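Local coordinates for substrate-binding protein (Synechococcus sp., PDB 6WPN) that probably binds a sugar or oligosaccharide in the periplasm as the substrate-binding component of a transport system, at residues Pro85-Leu90 and Met300-Pro305. Residues are numbered along the deposited sequence; the frame is centred on the assembly and turned at random.
Sequences PDVVNL and MTLAVP
N89 reaches across to the neighbouring strand with its side-chain amide: ND2 donates to the carbonyl oxygen of T301 at 2.7 Å, and that oxygen lies almost in the amide plane. The same oxygen also takes the backbone N-H of L90, the two donors arriving from opposite faces of the T301 carbonyl plane. With CG anti to the backbone N (chi1 178°), the N89 amide extends to the end of the bent M300 selenomethionine, whose CE sits 3.2 Å from N89 OD1. On the same face of the sheet, L302 lays its CD2 methyl alongside N89, 3.7 Å from its CA, while its CB meets V87 CG1. A leucine in place of N89 would probably leave the T301 oxygen without its side-chain donor and L35 N without its weak acceptor, N89 OD1.

The other face carries V88, L90, T301 and A303. L90 CD1 rests on the A303 methyl at 3.9 Å, and T301 turns OG1 back for a weak bond to L90 O. Further along, V88 CG2 packs 3.6 Å from CG of the P305 ring. V88 and A303 form a hydrogen-bonded antiparallel pair, N to O in both directions, and L90 and T301 form the next such pair.

Strand 87-90 runs between strand 30-35, parallel to it, and strand 295-303, antiparallel to it, in one mixed sheet, consistent with a lobe of a solute-binding protein. Just before the strand, the D86 carboxylate bonds S308 OG through OD2 and the backbone N of Q31 through OD1. Helix 311-321 packs on V87 and L302 through A314 and L321, while W139 of strand 137-149 touches N89 and L302.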
ATOM      1  N   PRO A  85      -5.809  -7.444  21.874  1.00 48.49           N
ATOM      2  CA  PRO A  85      -5.196  -6.117  21.958  1.00 57.34           C
ATOM      3  C   PRO A  85      -6.262  -5.036  21.927  1.00 53.77           C
ATOM      4  O   PRO A  85      -7.408  -5.261  21.534  1.00 56.49           O
ATOM      5  CB  PRO A  85      -4.295  -6.058  20.722  1.00 59.54           C
ATOM      6  CG  PRO A  85      -4.904  -7.039  19.773  1.00 62.26           C
ATOM      7  CD  PRO A  85      -5.473  -8.135  20.618  1.00 48.38           C
ATOM      8  N   ASP A  86      -5.871  -3.845  22.370  1.00 58.17           N
ATOM      9  CA  ASP A  86      -6.836  -2.760  22.474  1.00 65.37           C
ATOM     10  C   ASP A  86      -6.893  -1.885  21.226  1.00 53.71           C
ATOM     11  O   ASP A  86      -7.983  -1.464  20.822  1.00 56.98           O
ATOM     12  CB  ASP A  86      -6.519  -1.916  23.711  1.00 75.15           C
ATOM     13  CG  ASP A  86      -6.566  -2.734  24.994  1.00 80.60           C
ATOM     14  OD1 ASP A  86      -5.495  -2.991  25.583  1.00 86.40           O
ATOM     15  OD2 ASP A  86      -7.674  -3.148  25.398  1.00 83.35           O
ATOM     16  N   VAL A  87      -5.751  -1.617  20.595  1.00 46.58           N
ATOM     17  CA  VAL A  87      -5.696  -0.887  19.331  1.00 48.16           C
ATOM     18  C   VAL A  87      -4.881  -1.706  18.345  1.00 46.25           C
ATOM     19  O   VAL A  87      -3.750  -2.103  18.646  1.00 59.25           O
ATOM     20  CB  VAL A  87      -5.080   0.519  19.486  1.00 46.81           C
ATOM     21  CG1 VAL A  87      -5.036   1.216  18.143  1.00 48.79           C
ATOM     22  CG2 VAL A  87      -5.867   1.354  20.483  1.00 48.83           C
ATOM     23  N   VAL A  88      -5.450  -1.960  17.173  1.00 49.29           N
ATOM     24  CA  VAL A  88      -4.798  -2.764  16.152  1.00 55.65           C
ATOM     25  C   VAL A  88      -4.670  -1.933  14.887  1.00 47.61           C
ATOM     26  O   VAL A  88      -5.613  -1.242  14.484  1.00 48.25           O
ATOM     27  CB  VAL A  88      -5.567  -4.070  15.867  1.00 52.66           C
ATOM     28  CG1 VAL A  88      -4.785  -4.945  14.905  1.00 60.24           C
ATOM     29  CG2 VAL A  88      -5.819  -4.809  17.150  1.00 60.30           C
ATOM     30  N   ASN A  89      -3.506  -2.022  14.253  1.00 51.08           N
ATOM     31  CA  ASN A  89      -3.219  -1.311  13.015  1.00 60.01           C
ATOM     32  C   ASN A  89      -3.656  -2.166  11.830  1.00 59.14           C
ATOM     33  O   ASN A  89      -3.173  -3.290  11.660  1.00 50.49           O
ATOM     34  CB  ASN A  89      -1.728  -0.984  12.938  1.00 64.45           C
ATOM     35  CG  ASN A  89      -1.347  -0.297  11.658  1.00 63.05           C
ATOM     36  OD1 ASN A  89      -0.252  -0.505  11.144  1.00 73.57           O
ATOM     37  ND2 ASN A  89      -2.239   0.535  11.136  1.00 63.94           N
ATOM     38  N   LEU A  90      -4.563  -1.634  11.014  1.00 57.87           N
ATOM     39  CA  LEU A  90      -5.137  -2.387   9.910  1.00 55.94           C
ATOM     40  C   LEU A  90      -5.067  -1.567   8.630  1.00 54.93           C
ATOM     41  O   LEU A  90      -4.724  -0.383   8.638  1.00 60.77           O
ATOM     42  CB  LEU A  90      -6.598  -2.767  10.194  1.00 52.80           C
ATOM     43  CG  LEU A  90      -6.907  -3.611  11.428  1.00 51.33           C
ATOM     44  CD1 LEU A  90      -8.383  -3.966  11.450  1.00 56.70           C
ATOM     45  CD2 LEU A  90      -6.051  -4.856  11.462  1.00 55.48           C
HETATM   46  N   MSE A 300      -3.598   3.377   6.081  1.00 58.07           N
HETATM   47  CA  MSE A 300      -3.345   2.704   7.349  1.00 60.23           C
HETATM   48  C   MSE A 300      -4.293   3.232   8.419  1.00 56.99           C
HETATM   49  O   MSE A 300      -4.427   4.442   8.589  1.00 67.12           O
HETATM   50  CB  MSE A 300      -1.894   2.903   7.783  1.00 72.73           C
HETATM   51  CG  MSE A 300      -0.890   2.424   6.760  1.00102.08           C
HETATM   52 SE   MSE A 300      -1.160   0.553   6.301  1.00131.56          SE
HETATM   53  CE  MSE A 300      -0.783  -0.252   8.035  1.00131.24           C
ATOM     54  N   THR A 301      -4.954   2.326   9.138  1.00 40.16           N
ATOM     55  CA  THR A 301      -5.955   2.705  10.125  1.00 48.15           C
ATOM     56  C   THR A 301      -5.658   2.038  11.461  1.00 49.96           C
ATOM     57  O   THR A 301      -4.793   1.164  11.576  1.00 54.52           O
ATOM     58  CB  THR A 301      -7.373   2.327   9.678  1.00 47.89           C
ATOM     59  OG1 THR A 301      -7.465   0.906   9.525  1.00 55.74           O
ATOM     60  CG2 THR A 301      -7.711   2.996   8.356  1.00 45.55           C
ATOM     61  N   LEU A 302      -6.387   2.477  12.481  1.00 53.74           N
ATOM     62  CA  LEU A 302      -6.302   1.913  13.820  1.00 54.13           C
ATOM     63  C   LEU A 302      -7.700   1.495  14.247  1.00 53.06           C
ATOM     64  O   LEU A 302      -8.640   2.286  14.134  1.00 60.78           O
ATOM     65  CB  LEU A 302      -5.713   2.925  14.807  1.00 50.23           C
ATOM     66  CG  LEU A 302      -4.258   3.304  14.533  1.00 42.57           C
ATOM     67  CD1 LEU A 302      -3.759   4.276  15.585  1.00 47.47           C
ATOM     68  CD2 LEU A 302      -3.371   2.065  14.457  1.00 43.53           C
ATOM     69  N   ALA A 303      -7.842   0.256  14.720  1.00 48.61           N
ATOM     70  CA  ALA A 303      -9.141  -0.288  15.090  1.00 43.43           C
ATOM     71  C   ALA A 303      -9.105  -0.814  16.520  1.00 53.78           C
ATOM     72  O   ALA A 303      -8.041  -1.113  17.069  1.00 59.65           O
ATOM     73  CB  ALA A 303      -9.576  -1.403  14.130  1.00 43.35           C
ATOM     74  N   VAL A 304     -10.291  -0.927  17.115  1.00 49.06           N
ATOM     75  CA  VAL A 304     -10.447  -1.405  18.487  1.00 54.38           C
ATOM     76  C   VAL A 304     -11.237  -2.712  18.488  1.00 56.21           C
ATOM     77  O   VAL A 304     -12.451  -2.704  18.229  1.00 57.40           O
ATOM     78  CB  VAL A 304     -11.134  -0.347  19.367  1.00 54.69           C
ATOM     79  CG1 VAL A 304     -11.254  -0.844  20.808  1.00 61.90           C
ATOM     80  CG2 VAL A 304     -10.382   0.968  19.306  1.00 46.36           C
ATOM     81  N   PRO A 305     -10.602  -3.844  18.790  1.00 56.70           N
ATOM     82  CA  PRO A 305     -11.330  -5.121  18.814  1.00 49.81           C
ATOM     83  C   PRO A 305     -12.487  -5.097  19.801  1.00 57.74           C
ATOM     84  O   PRO A 305     -12.415  -4.463  20.855  1.00 64.30           O
ATOM     85  CB  PRO A 305     -10.253  -6.126  19.236  1.00 48.91           C
ATOM     86  CG  PRO A 305      -8.971  -5.496  18.768  1.00 51.71           C
ATOM     87  CD  PRO A 305      -9.156  -4.027  19.003  1.00 54.35           C
TER